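Local coordinates for protein mite allergen Der p 5 (Dermatophagoides pteronyssinus, PDB 3MQ1) that acts as an IgE-binding dust mite allergen of the group 5 family, assembles into homodimers and trimers of dimers, and has no established physiological function, at residues Phe21-Gln26 / Ala44-Ile49; Asn28-Lys33 / Ala96-Ile101; Met52-Arg57 / Ile86-Leu91. One frame throughout, in Å; residues are numbered along the deposited sequence.

Contact 1 of 3, residues Phe21-Gln26 / Ala44-Ile49; sequences FYLQEQ and AEMDTI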
ATOM      1  N   PHE B  21      20.732  22.541 -12.507  1.00 57.40           N
ATOM      2  CA  PHE B  21      22.047  22.551 -11.879  1.00 69.71           C
ATOM      3  C   PHE B  21      22.759  23.871 -12.150  1.00 66.05           C
ATOM      4  O   PHE B  21      23.361  24.460 -11.252  1.00 72.85           O
ATOM      5  CB  PHE B  21      22.900  21.380 -12.374  1.00 67.60           C
ATOM      6  CG  PHE B  21      22.498  20.051 -11.802  1.00 53.60           C
ATOM      7  CD1 PHE B  21      22.824  19.716 -10.498  1.00 57.08           C
ATOM      8  CD2 PHE B  21      21.805  19.130 -12.571  1.00 61.47           C
ATOM      9  CE1 PHE B  21      22.458  18.493  -9.969  1.00 68.56           C
ATOM     10  CE2 PHE B  21      21.437  17.906 -12.047  1.00 71.09           C
ATOM     11  CZ  PHE B  21      21.765  17.586 -10.744  1.00 78.72           C
ATOM     12  N   TYR B  22      22.685  24.331 -13.395  1.00 61.75           N
ATOM     13  CA  TYR B  22      23.270  25.609 -13.780  1.00 80.16           C
ATOM     14  C   TYR B  22      22.634  26.732 -12.973  1.00 86.96           C
ATOM     15  O   TYR B  22      23.290  27.712 -12.627  1.00 93.91           O
ATOM     16  CB  TYR B  22      23.075  25.856 -15.277  1.00 91.83           C
ATOM     17  CG  TYR B  22      23.775  27.092 -15.797  1.00 96.21           C
ATOM     18  CD1 TYR B  22      25.079  27.028 -16.270  1.00 97.19           C
ATOM     19  CD2 TYR B  22      23.131  28.322 -15.819  1.00 92.33           C
ATOM     20  CE1 TYR B  22      25.722  28.153 -16.748  1.00104.90           C
ATOM     21  CE2 TYR B  22      23.766  29.452 -16.296  1.00 98.26           C
ATOM     22  CZ  TYR B  22      25.062  29.362 -16.758  1.00107.01           C
ATOM     23  OH  TYR B  22      25.698  30.485 -17.234  1.00113.73           O
ATOM     24  N   LEU B  23      21.348  26.577 -12.677  1.00 69.86           N
ATOM     25  CA  LEU B  23      20.627  27.535 -11.851  1.00 70.78           C
ATOM     26  C   LEU B  23      21.156  27.495 -10.422  1.00 84.56           C
ATOM     27  O   LEU B  23      21.411  28.534  -9.813  1.00 91.32           O
ATOM     28  CB  LEU B  23      19.130  27.226 -11.860  1.00 65.64           C
ATOM     29  CG  LEU B  23      18.236  28.136 -11.016  1.00 48.58           C
ATOM     30  CD1 LEU B  23      18.234  29.551 -11.575  1.00 73.39           C
ATOM     31  CD2 LEU B  23      16.823  27.583 -10.950  1.00 55.11           C
ATOM     32  N   GLN B  24      21.317  26.285  -9.897  1.00 82.59           N
ATOM     33  CA  GLN B  24      21.833  26.090  -8.548  1.00 85.38           C
ATOM     34  C   GLN B  24      23.185  26.772  -8.374  1.00 96.19           C
ATOM     35  O   GLN B  24      23.467  27.355  -7.327  1.00 98.27           O
ATOM     36  CB  GLN B  24      21.953  24.596  -8.235  1.00 91.19           C
ATOM     37  CG  GLN B  24      22.583  24.286  -6.885  1.00 98.62           C
ATOM     38  CD  GLN B  24      21.735  24.756  -5.719  1.00111.30           C
ATOM     39  OE1 GLN B  24      20.568  25.112  -5.886  1.00128.63           O
ATOM     40  NE2 GLN B  24      22.319  24.758  -4.526  1.00104.54           N
ATOM     41  N   GLU B  25      24.017  26.698  -9.407  1.00 92.22           N
ATOM     42  CA  GLU B  25      25.338  27.313  -9.367  1.00 93.99           C
ATOM     43  C   GLU B  25      25.233  28.834  -9.401  1.00 97.30           C
ATOM     44  O   GLU B  25      25.996  29.534  -8.735  1.00114.84           O
ATOM     45  CB  GLU B  25      26.202  26.809 -10.525  1.00 87.73           C
ATOM     46  CG  GLU B  25      26.313  25.294 -10.598  1.00 90.00           C
ATOM     47  CD  GLU B  25      26.866  24.684  -9.322  1.00 95.72           C
ATOM     48  OE1 GLU B  25      27.599  25.385  -8.593  1.00 99.08           O
ATOM     49  OE2 GLU B  25      26.572  23.501  -9.053  1.00 99.55           O
ATOM     50  N   GLN B  26      24.282  29.340 -10.180  1.00 91.86           N
ATOM     51  CA  GLN B  26      24.018  30.773 -10.235  1.00 89.68           C
ATOM     52  C   GLN B  26      23.685  31.302  -8.846  1.00 89.78           C
ATOM     53  O   GLN B  26      24.201  32.335  -8.421  1.00101.66           O
ATOM     54  CB  GLN B  26      22.864  31.071 -11.195  1.00 93.89           C
ATOM     55  CG  GLN B  26      23.186  30.822 -12.659  1.00111.19           C
ATOM     56  CD  GLN B  26      21.966  30.951 -13.550  1.00122.75           C
ATOM     57  OE1 GLN B  26      20.877  30.500 -13.197  1.00118.04           O
ATOM     58  NE2 GLN B  26      22.144  31.565 -14.714  1.00129.55           N
ATOM     59  N   ALA B  44      14.005  36.513 -12.908  1.00 84.58           N
ATOM     60  CA  ALA B  44      13.353  36.291 -14.194  1.00 87.70           C
ATOM     61  C   ALA B  44      13.504  34.841 -14.643  1.00 82.89           C
ATOM     62  O   ALA B  44      12.581  34.259 -15.212  1.00 86.01           O
ATOM     63  CB  ALA B  44      13.919  37.235 -15.245  1.00 71.00           C
ATOM     64  N   GLU B  45      14.672  34.263 -14.381  1.00 76.47           N
ATOM     65  CA  GLU B  45      14.945  32.880 -14.753  1.00 64.81           C
ATOM     66  C   GLU B  45      14.039  31.917 -13.995  1.00 68.95           C
ATOM     67  O   GLU B  45      13.374  31.072 -14.596  1.00 73.43           O
ATOM     68  CB  GLU B  45      16.411  32.534 -14.490  1.00 60.39           C
ATOM     69  CG  GLU B  45      17.401  33.355 -15.300  1.00 82.42           C
ATOM     70  CD  GLU B  45      18.839  33.071 -14.918  1.00 95.72           C
ATOM     71  OE1 GLU B  45      19.058  32.284 -13.972  1.00 92.21           O
ATOM     72  OE2 GLU B  45      19.751  33.632 -15.560  1.00106.80           O
ATOM     73  N   MET B  46      14.017  32.050 -12.673  1.00 59.41           N
ATOM     74  CA  MET B  46      13.202  31.182 -11.832  1.00 53.51           C
ATOM     75  C   MET B  46      11.716  31.398 -12.096  1.00 70.34           C
ATOM     76  O   MET B  46      10.907  30.488 -11.917  1.00 97.50           O
ATOM     77  CB  MET B  46      13.518  31.416 -10.353  1.00 71.38           C
ATOM     78  CG  MET B  46      14.975  31.183  -9.989  1.00 81.27           C
ATOM     79  SD  MET B  46      15.279  31.281  -8.215  1.00 85.82           S
ATOM     80  CE  MET B  46      14.313  29.890  -7.632  1.00101.78           C
ATOM     81  N   ASP B  47      11.364  32.606 -12.523  1.00 63.24           N
ATOM     82  CA  ASP B  47       9.977  32.938 -12.826  1.00 67.09           C
ATOM     83  C   ASP B  47       9.496  32.204 -14.073  1.00 64.82           C
ATOM     84  O   ASP B  47       8.420  31.605 -14.076  1.00 63.92           O
ATOM     85  CB  ASP B  47       9.814  34.447 -13.012  1.00 82.18           C
ATOM     86  N   THR B  48      10.299  32.258 -15.132  1.00 74.32           N
ATOM     87  CA  THR B  48       9.945  31.622 -16.396  1.00 74.75           C
ATOM     88  C   THR B  48       9.724  30.125 -16.216  1.00 73.81           C
ATOM     89  O   THR B  48       8.746  29.568 -16.715  1.00 59.39           O
ATOM     90  CB  THR B  48      11.029  31.848 -17.464  1.00 74.77           C
ATOM     91  OG1 THR B  48      11.268  33.253 -17.620  1.00 67.17           O
ATOM     92  CG2 THR B  48      10.593  31.262 -18.798  1.00 66.02           C
ATOM     93  N   ILE B  49      10.639  29.481 -15.500  1.00 66.40           N
ATOM     94  CA  ILE B  49      10.529  28.055 -15.218  1.00 51.63           C
ATOM     95  C   ILE B  49       9.217  27.741 -14.507  1.00 58.44           C
ATOM     96  O   ILE B  49       8.513  26.800 -14.872  1.00 68.45           O
ATOM     97  CB  ILE B  49      11.701  27.561 -14.352  1.00 47.00           C
ATOM     98  CG1 ILE B  49      13.033  27.840 -15.049  1.00 49.10           C
ATOM     99  CG2 ILE B  49      11.551  26.078 -14.051  1.00 38.43           C
ATOM    100  CD1 ILE B  49      14.239  27.380 -14.262  1.00 46.20           C
TER
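Two neighbouring helices of an antiparallel three-helix bundle meet here, helix 4-32 through 21-26 and helix 36-63 through 44-49. Their directions differ by 150°, and the segment axes come no closer than 11.7 Å. Side chains rather than backbones therefore bridge the interface.

The apolar part centres on Leu-23. Its CB points at the other helix. CG is anti to the backbone N, and the two methyls at the branch end do the touching. Leu-23 CD1 meets Met-46 CG at 4.0 Å, where the two side chains cross at about a right angle. Leu-23 CD2 faces the tip of Ile-49, with Ile-49 CD1 4.2 Å away. Helix 71-99 closes this core from the third side: Met-46 packs on Glu-95 and Ile-49 on Leu-91.

The polar part joins Gln-26 and Glu-45. Both chains have CG beside the backbone N and are extended beyond it, so they reach for each other tip to tip. The amide and carboxylate planes are only 18° apart. Gln-26 NE2 gives a weak hydrogen bond to Glu-45 OE2, 3.3 Å long and bent to 129° at the hydrogen. The stronger partner of that oxygen is Lys-41, which forms a salt bridge with it. This salt bridge would tend to stabilise a charged carboxylate at the buried site.

Residues 21-24 belong to an experimentally mapped conformational IgE-binding epitope. The second subunit lies close by, with its Glu-73 packed on Glu-45 and its Met-6 on Phe-21.

The two parts adjoin at one methyl group: Leu-23 CD1 lies 3.7 Å from Glu-45 OE1, as the two side chains pass in opposite directions.

Contact 2 of 3, residues Asn28-Lys33 / Ala96-Ile101; sequences NHFEEK and ARVKKI
At one end of the three-helix bundle, the last turn of helix 4-32 faces the last turn of helix 71-99 and the tail that follows it. Lys-33 and Lys-100 are the first residues to leave helical angles. Ile-101 therefore sits beyond its helix, yet its CB still points at the first helix. Segment 96-101, with Arg-97, lies in an experimentally defined conformational IgE-binding epitope.

The packed part is built on Phe-30, which is buried. Its CG is anti to the backbone N, and the ring reaches across with CE2 leading. Ile-101 comes to meet it tip to tip. Ile-101 CG2 lies 3.8 Å from Phe-30 CE2, and Ile-101 CD1 sits at the ring edge, in plane. Val-98 CG1 is 4.2 Å from the same Phe-30 CE2. Helix 36-63 supplies Met-38, Lys-39 and Ile-42 against the ring, so side chains from all three helices meet around it.

The outer part is exposed and polar. Glu-31 extends from its helix and crosses Arg-97 at about a right angle. Glu-31 CG also rests 4.1 Å from Ile-101 CD1, which links the two parts. Arg-97 bends at chi3 (69°) and presents the end of its guanidinium. Arg-97 NH2 bonds to Glu-31 OE1 at 2.9 Å, with 161° at the hydrogen. Arg-97 NH1 reaches Glu-31 OE1 at 3.3 Å and is more bent. OE1 lies in the guanidinium plane, but both nitrogens approach it from above the carboxylate plane. The two flat groups are turned 67° apart.

Arg-97 NH2 also forms a salt bridge with Glu-94, its strongest polar partner. The arginine thus stands between Glu-31 and Glu-94, and its positive charge probably offsets their repulsion.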
ATOM      1  N   ASN B  28      24.494  29.955  -6.026  1.00 75.96           N
ATOM      2  CA  ASN B  28      25.699  29.840  -5.212  1.00 79.98           C
ATOM      3  C   ASN B  28      26.612  31.052  -5.359  1.00 92.88           C
ATOM      4  O   ASN B  28      26.876  31.763  -4.390  1.00 88.94           O
ATOM      5  CB  ASN B  28      26.465  28.562  -5.563  1.00 74.90           C
ATOM      6  CG  ASN B  28      25.687  27.305  -5.229  1.00103.93           C
ATOM      7  OD1 ASN B  28      24.588  27.369  -4.678  1.00124.05           O
ATOM      8  ND2 ASN B  28      26.256  26.151  -5.557  1.00104.71           N
ATOM      9  N   HIS B  29      27.088  31.284  -6.578  1.00 94.45           N
ATOM     10  CA  HIS B  29      27.966  32.414  -6.860  1.00112.67           C
ATOM     11  C   HIS B  29      27.329  33.735  -6.444  1.00113.69           C
ATOM     12  O   HIS B  29      28.020  34.662  -6.019  1.00127.46           O
ATOM     13  CB  HIS B  29      28.334  32.454  -8.344  1.00109.25           C
ATOM     14  CG  HIS B  29      29.077  33.688  -8.748  1.00125.18           C
ATOM     15  ND1 HIS B  29      30.428  33.853  -8.525  1.00133.85           N
ATOM     16  CD2 HIS B  29      28.657  34.820  -9.363  1.00133.38           C
ATOM     17  CE1 HIS B  29      30.808  35.032  -8.984  1.00144.27           C
ATOM     18  NE2 HIS B  29      29.753  35.638  -9.497  1.00143.67           N
ATOM     19  N   PHE B  30      26.009  33.816  -6.571  1.00 89.94           N
ATOM     20  CA  PHE B  30      25.278  35.018  -6.189  1.00 83.12           C
ATOM     21  C   PHE B  30      25.535  35.379  -4.731  1.00100.18           C
ATOM     22  O   PHE B  30      25.787  36.538  -4.404  1.00116.28           O
ATOM     23  CB  PHE B  30      23.778  34.835  -6.431  1.00 79.13           C
ATOM     24  CG  PHE B  30      22.935  35.957  -5.897  1.00 82.80           C
ATOM     25  CD1 PHE B  30      22.736  37.109  -6.641  1.00 99.33           C
ATOM     26  CD2 PHE B  30      22.340  35.860  -4.650  1.00 80.92           C
ATOM     27  CE1 PHE B  30      21.962  38.143  -6.150  1.00111.12           C
ATOM     28  CE2 PHE B  30      21.564  36.891  -4.154  1.00103.31           C
ATOM     29  CZ  PHE B  30      21.375  38.033  -4.905  1.00112.95           C
ATOM     30  N   GLU B  31      25.473  34.379  -3.857  1.00 89.55           N
ATOM     31  CA  GLU B  31      25.696  34.591  -2.432  1.00103.50           C
ATOM     32  C   GLU B  31      27.100  35.126  -2.169  1.00112.50           C
ATOM     33  O   GLU B  31      27.298  35.973  -1.297  1.00110.54           O
ATOM     34  CB  GLU B  31      25.477  33.292  -1.655  1.00108.91           C
ATOM     35  CG  GLU B  31      24.111  32.664  -1.871  1.00104.99           C
ATOM     36  CD  GLU B  31      23.914  31.404  -1.052  1.00116.05           C
ATOM     37  OE1 GLU B  31      23.016  30.606  -1.392  1.00119.34           O
ATOM     38  OE2 GLU B  31      24.659  31.210  -0.068  1.00128.86           O
ATOM     39  N   GLU B  32      28.071  34.627  -2.928  1.00116.14           N
ATOM     40  CA  GLU B  32      29.458  35.053  -2.777  1.00120.50           C
ATOM     41  C   GLU B  32      29.606  36.551  -3.021  1.00124.29           C
ATOM     42  O   GLU B  32      30.432  37.213  -2.393  1.00136.78           O
ATOM     43  CB  GLU B  32      30.366  34.273  -3.730  1.00121.69           C
ATOM     44  CG  GLU B  32      30.333  32.767  -3.525  1.00130.06           C
ATOM     45  CD  GLU B  32      31.280  32.033  -4.453  1.00138.09           C
ATOM     46  OE1 GLU B  32      32.033  32.705  -5.189  1.00135.85           O
ATOM     47  OE2 GLU B  32      31.273  30.784  -4.446  1.00145.57           O
ATOM     48  N   LYS B  33      28.803  37.079  -3.939  1.00113.91           N
ATOM     49  CA  LYS B  33      28.836  38.500  -4.260  1.00112.26           C
ATOM     50  C   LYS B  33      27.481  38.978  -4.774  1.00106.10           C
ATOM     51  O   LYS B  33      27.269  39.072  -5.983  1.00 98.11           O
ATOM     52  CB  LYS B  33      29.924  38.792  -5.295  1.00116.85           C
ATOM     53  N   ALA B  96      12.428  32.871  -2.758  1.00 82.14           N
ATOM     54  CA  ALA B  96      12.168  33.729  -1.609  1.00 87.13           C
ATOM     55  C   ALA B  96      13.443  33.940  -0.803  1.00 96.02           C
ATOM     56  O   ALA B  96      13.764  35.062  -0.412  1.00 92.17           O
ATOM     57  CB  ALA B  96      11.077  33.131  -0.735  1.00 83.19           C
ATOM     58  N   ARG B  97      14.168  32.853  -0.559  1.00 91.64           N
ATOM     59  CA  ARG B  97      15.428  32.919   0.171  1.00 98.26           C
ATOM     60  C   ARG B  97      16.438  33.773  -0.588  1.00110.64           C
ATOM     61  O   ARG B  97      17.248  34.477   0.013  1.00125.70           O
ATOM     62  CB  ARG B  97      15.994  31.516   0.395  1.00 67.14           C
ATOM     63  CG  ARG B  97      17.196  31.473   1.326  1.00 87.00           C
ATOM     64  CD  ARG B  97      17.839  30.094   1.344  1.00 81.77           C
ATOM     65  NE  ARG B  97      18.496  29.781   0.078  1.00 92.28           N
ATOM     66  CZ  ARG B  97      19.766  30.065  -0.191  1.00101.11           C
ATOM     67  NH1 ARG B  97      20.520  30.670   0.716  1.00110.20           N
ATOM     68  NH2 ARG B  97      20.284  29.745  -1.371  1.00 89.41           N
ATOM     69  N   VAL B  98      16.379  33.703  -1.914  1.00 99.55           N
ATOM     70  CA  VAL B  98      17.274  34.476  -2.766  1.00105.81           C
ATOM     71  C   VAL B  98      16.955  35.966  -2.693  1.00114.57           C
ATOM     72  O   VAL B  98      17.857  36.801  -2.632  1.00123.25           O
ATOM     73  CB  VAL B  98      17.191  34.013  -4.235  1.00101.82           C
ATOM     74  CG1 VAL B  98      18.012  34.930  -5.129  1.00110.66           C
ATOM     75  CG2 VAL B  98      17.659  32.571  -4.364  1.00 82.68           C
ATOM     76  N   LYS B  99      15.667  36.291  -2.698  1.00103.75           N
ATOM     77  CA  LYS B  99      15.229  37.682  -2.645  1.00 90.36           C
ATOM     78  C   LYS B  99      15.570  38.332  -1.308  1.00102.81           C
ATOM     79  O   LYS B  99      15.963  39.498  -1.259  1.00 99.32           O
ATOM     80  CB  LYS B  99      13.724  37.785  -2.909  1.00 87.30           C
ATOM     81  CG  LYS B  99      13.310  37.386  -4.316  1.00 85.04           C
ATOM     82  CD  LYS B  99      11.816  37.578  -4.521  1.00 86.17           C
ATOM     83  CE  LYS B  99      11.401  37.225  -5.940  1.00 86.29           C
ATOM     84  NZ  LYS B  99       9.941  37.423  -6.155  1.00 93.97           N
ATOM     85  N   LYS B 100      15.419  37.576  -0.225  1.00105.93           N
ATOM     86  CA  LYS B 100      15.679  38.096   1.112  1.00105.34           C
ATOM     87  C   LYS B 100      17.171  38.140   1.428  1.00107.32           C
ATOM     88  O   LYS B 100      17.570  38.111   2.592  1.00106.37           O
ATOM     89  CB  LYS B 100      14.938  37.270   2.168  1.00102.03           C
ATOM     90  CG  LYS B 100      15.381  35.819   2.247  1.00106.35           C
ATOM     91  CD  LYS B 100      14.617  35.067   3.326  1.00100.75           C
ATOM     92  N   ILE B 101      17.992  38.208   0.386  1.00104.50           N
ATOM     93  CA  ILE B 101      19.436  38.316   0.554  1.00102.90           C
ATOM     94  C   ILE B 101      19.903  39.753   0.346  1.00122.63           C
ATOM     95  O   ILE B 101      19.640  40.359  -0.692  1.00121.96           O
ATOM     96  CB  ILE B 101      20.194  37.387  -0.415  1.00 89.06           C
ATOM     97  CG1 ILE B 101      20.030  35.928   0.011  1.00 96.90           C
ATOM     98  CG2 ILE B 101      21.669  37.756  -0.463  1.00 74.13           C
ATOM     99  CD1 ILE B 101      20.825  34.953  -0.830  1.00106.18           C
TER

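Contact 3 of 3, residues Met52-Arg57 / Ile86-Leu91; sequences MIDGVR and ILERDL
A salt-bridge network of Asp-54, Arg-57 and Glu-88 flanks the apolar seam between two antiparallel helices of the bundle. The segment axes approach to 10.5 Å at an angle of 154°, and Ile-53 and Glu-88 have the nearest CA atoms.

Arg-57 has CG anti to the backbone N and bends at chi3, which turns its guanidinium to both acids. Arg-57 NH2 donates to Glu-88 OE1 at 2.7 Å, reaching it from above the carboxylate plane. The two flat groups are nevertheless only 13° apart. Arg-57 NH1 bonds back to Asp-54 OD1 of its own helix at 3.2 Å, using the anti lone pair of that oxygen. Asp-54 OD1 also lies 2.7 Å from Glu-88 OE2. Arg-57 bonds to both acids and would ease their repulsion. A further salt bridge from Arg-57 NH2 to Asp-85 extends the network.

The seam is carried by Ile-53. Ile-53 CD1 lies 3.6 Å from Leu-91 CD1 and 3.7 Å from Leu-87 CG, with both leucines crossing it obliquely. Ile-53 CD1 is also 3.7 Å from Glu-88 CB. The glutamate thus serves both sides, packing with its aliphatic root and pairing with its carboxylate.

Segment 52-57 lies in helix 36-63 and segment 86-91 in helix 71-99. The centre of the contact lies about 5 Å from the centre of the chain. Leu-91 also packs on Ile-50 of helix 36-63. The second subunit lies alongside, its Ile-9 on Leu-87 and its Leu-63 on Met-52.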
ATOM      1  N   MET B  52       6.360  27.822 -16.800  1.00 55.23           N
ATOM      2  CA  MET B  52       6.339  26.604 -17.602  1.00 59.70           C
ATOM      3  C   MET B  52       5.625  25.480 -16.864  1.00 50.69           C
ATOM      4  O   MET B  52       4.710  24.856 -17.400  1.00 39.49           O
ATOM      5  CB  MET B  52       7.759  26.170 -17.966  1.00 65.11           C
ATOM      6  CG  MET B  52       7.864  24.715 -18.397  1.00 62.72           C
ATOM      7  SD  MET B  52       9.501  24.270 -19.005  1.00 88.11           S
ATOM      8  CE  MET B  52       9.549  25.197 -20.536  1.00 91.45           C
ATOM      9  N   ILE B  53       6.050  25.228 -15.630  1.00 45.26           N
ATOM     10  CA  ILE B  53       5.446  24.191 -14.804  1.00 51.18           C
ATOM     11  C   ILE B  53       3.942  24.404 -14.671  1.00 54.92           C
ATOM     12  O   ILE B  53       3.166  23.450 -14.685  1.00 51.37           O
ATOM     13  CB  ILE B  53       6.074  24.153 -13.400  1.00 49.97           C
ATOM     14  CG1 ILE B  53       7.584  23.928 -13.499  1.00 50.44           C
ATOM     15  CG2 ILE B  53       5.423  23.070 -12.555  1.00 62.14           C
ATOM     16  CD1 ILE B  53       8.273  23.840 -12.157  1.00 60.82           C
ATOM     17  N   ASP B  54       3.540  25.664 -14.537  1.00 40.84           N
ATOM     18  CA  ASP B  54       2.128  26.015 -14.463  1.00 49.57           C
ATOM     19  C   ASP B  54       1.399  25.582 -15.728  1.00 47.84           C
ATOM     20  O   ASP B  54       0.381  24.890 -15.665  1.00 48.08           O
ATOM     21  CB  ASP B  54       1.958  27.523 -14.261  1.00 62.55           C
ATOM     22  CG  ASP B  54       2.305  27.968 -12.856  1.00 72.58           C
ATOM     23  OD1 ASP B  54       2.285  27.119 -11.940  1.00 80.64           O
ATOM     24  OD2 ASP B  54       2.590  29.169 -12.665  1.00 64.62           O
ATOM     25  N   GLY B  55       1.927  25.994 -16.875  1.00 47.85           N
ATOM     26  CA  GLY B  55       1.325  25.668 -18.155  1.00 51.21           C
ATOM     27  C   GLY B  55       1.238  24.175 -18.392  1.00 55.18           C
ATOM     28  O   GLY B  55       0.188  23.658 -18.774  1.00 60.32           O
ATOM     29  N   VAL B  56       2.347  23.481 -18.162  1.00 48.24           N
ATOM     30  CA  VAL B  56       2.405  22.036 -18.352  1.00 45.02           C
ATOM     31  C   VAL B  56       1.371  21.320 -17.488  1.00 52.28           C
ATOM     32  O   VAL B  56       0.743  20.359 -17.929  1.00 57.25           O
ATOM     33  CB  VAL B  56       3.807  21.480 -18.035  1.00 44.34           C
ATOM     34  CG1 VAL B  56       3.828  19.968 -18.192  1.00 22.06           C
ATOM     35  CG2 VAL B  56       4.847  22.129 -18.935  1.00 31.65           C
ATOM     36  N   ARG B  57       1.197  21.793 -16.258  1.00 62.15           N
ATOM     37  CA  ARG B  57       0.210  21.212 -15.355  1.00 57.12           C
ATOM     38  C   ARG B  57      -1.185  21.319 -15.953  1.00 57.71           C
ATOM     39  O   ARG B  57      -1.944  20.349 -15.959  1.00 61.61           O
ATOM     40  CB  ARG B  57       0.243  21.900 -13.990  1.00 46.92           C
ATOM     41  CG  ARG B  57      -0.821  21.390 -13.029  1.00 58.79           C
ATOM     42  CD  ARG B  57      -0.866  22.203 -11.745  1.00 61.32           C
ATOM     43  NE  ARG B  57       0.397  22.152 -11.017  1.00 73.29           N
ATOM     44  CZ  ARG B  57       1.321  23.105 -11.055  1.00 95.92           C
ATOM     45  NH1 ARG B  57       1.124  24.194 -11.786  1.00102.78           N
ATOM     46  NH2 ARG B  57       2.442  22.972 -10.361  1.00102.44           N
ATOM     47  N   ILE B  86       6.372  19.414  -6.786  1.00 75.87           N
ATOM     48  CA  ILE B  86       7.567  19.434  -5.951  1.00 74.20           C
ATOM     49  C   ILE B  86       8.616  20.402  -6.488  1.00 81.67           C
ATOM     50  O   ILE B  86       9.128  21.247  -5.753  1.00 80.25           O
ATOM     51  CB  ILE B  86       8.193  18.032  -5.825  1.00 62.65           C
ATOM     52  CG1 ILE B  86       7.222  17.075  -5.131  1.00 59.48           C
ATOM     53  CG2 ILE B  86       9.508  18.102  -5.061  1.00 72.29           C
ATOM     54  CD1 ILE B  86       7.779  15.684  -4.920  1.00 56.55           C
ATOM     55  N   LEU B  87       8.931  20.272  -7.772  1.00 71.98           N
ATOM     56  CA  LEU B  87       9.908  21.143  -8.415  1.00 64.54           C
ATOM     57  C   LEU B  87       9.561  22.611  -8.202  1.00 70.74           C
ATOM     58  O   LEU B  87      10.387  23.392  -7.731  1.00 86.94           O
ATOM     59  CB  LEU B  87       9.996  20.836  -9.911  1.00 56.48           C
ATOM     60  CG  LEU B  87      10.924  21.736 -10.731  1.00 42.81           C
ATOM     61  CD1 LEU B  87      12.325  21.748 -10.140  1.00 50.88           C
ATOM     62  CD2 LEU B  87      10.953  21.293 -12.186  1.00 43.29           C
ATOM     63  N   GLU B  88       8.332  22.979  -8.551  1.00 62.10           N
ATOM     64  CA  GLU B  88       7.879  24.358  -8.410  1.00 64.80           C
ATOM     65  C   GLU B  88       7.888  24.795  -6.950  1.00 90.73           C
ATOM     66  O   GLU B  88       8.197  25.946  -6.640  1.00110.13           O
ATOM     67  CB  GLU B  88       6.477  24.523  -8.999  1.00 58.07           C
ATOM     68  CG  GLU B  88       5.987  25.960  -9.031  1.00 65.59           C
ATOM     69  CD  GLU B  88       4.562  26.078  -9.528  1.00 74.95           C
ATOM     70  OE1 GLU B  88       3.806  25.091  -9.407  1.00 67.20           O
ATOM     71  OE2 GLU B  88       4.194  27.158 -10.035  1.00 79.83           O
ATOM     72  N   ARG B  89       7.546  23.872  -6.057  1.00 94.03           N
ATOM     73  CA  ARG B  89       7.529  24.154  -4.627  1.00103.31           C
ATOM     74  C   ARG B  89       8.886  24.664  -4.157  1.00 95.48           C
ATOM     75  O   ARG B  89       8.981  25.725  -3.539  1.00 94.46           O
ATOM     76  CB  ARG B  89       7.133  22.906  -3.836  1.00122.21           C
ATOM     77  CG  ARG B  89       7.132  23.098  -2.328  1.00137.19           C
ATOM     78  CD  ARG B  89       6.720  21.823  -1.607  1.00149.49           C
ATOM     79  NE  ARG B  89       5.390  21.376  -2.009  1.00159.07           N
ATOM     80  CZ  ARG B  89       4.787  20.293  -1.526  1.00166.08           C
ATOM     81  NH1 ARG B  89       5.396  19.541  -0.618  1.00174.40           N
ATOM     82  NH2 ARG B  89       3.576  19.962  -1.950  1.00161.14           N
ATOM     83  N   ASP B  90       9.934  23.903  -4.452  1.00 97.81           N
ATOM     84  CA  ASP B  90      11.288  24.286  -4.072  1.00 98.29           C
ATOM     85  C   ASP B  90      11.710  25.573  -4.771  1.00 97.43           C
ATOM     86  O   ASP B  90      12.420  26.396  -4.196  1.00120.69           O
ATOM     87  CB  ASP B  90      12.274  23.161  -4.389  1.00 81.14           C
ATOM     88  CG  ASP B  90      12.010  21.908  -3.576  1.00 85.23           C
ATOM     89  OD1 ASP B  90      11.133  21.949  -2.689  1.00 96.66           O
ATOM     90  OD2 ASP B  90      12.681  20.884  -3.824  1.00 80.29           O
ATOM     91  N   LEU B  91      11.267  25.740  -6.013  1.00 74.55           N
ATOM     92  CA  LEU B  91      11.565  26.947  -6.776  1.00 65.17           C
ATOM     93  C   LEU B  91      11.016  28.184  -6.077  1.00 81.29           C
ATOM     94  O   LEU B  91      11.740  29.152  -5.846  1.00 83.49           O
ATOM     95  CB  LEU B  91      10.984  26.848  -8.188  1.00 50.71           C
ATOM     96  CG  LEU B  91      11.617  25.817  -9.125  1.00 72.07           C
ATOM     97  CD1 LEU B  91      10.825  25.714 -10.419  1.00 90.45           C
ATOM     98  CD2 LEU B  91      13.070  26.168  -9.406  1.00 57.23           C
TER

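From the N terminus, helix 4-32 first supplies 21-26 and then 28-33. Contact 1 closes the helical hairpin formed by helices 4-32 and 36-63. Contact 3 opens after it has closed and joins helix 36-63 to helix 71-99. Contact 2 closes the longest loop, bringing the third helix back to the first. It encloses contact 3 and crosses contact 1, whose segments alternate with its own. Together the three contacts join every pair of helices in the bundle. Contacts 1 and 3 touch directly, where Met-46 packs against Leu-91, and both border the second subunit. Contact 2 sits towards one bundle end.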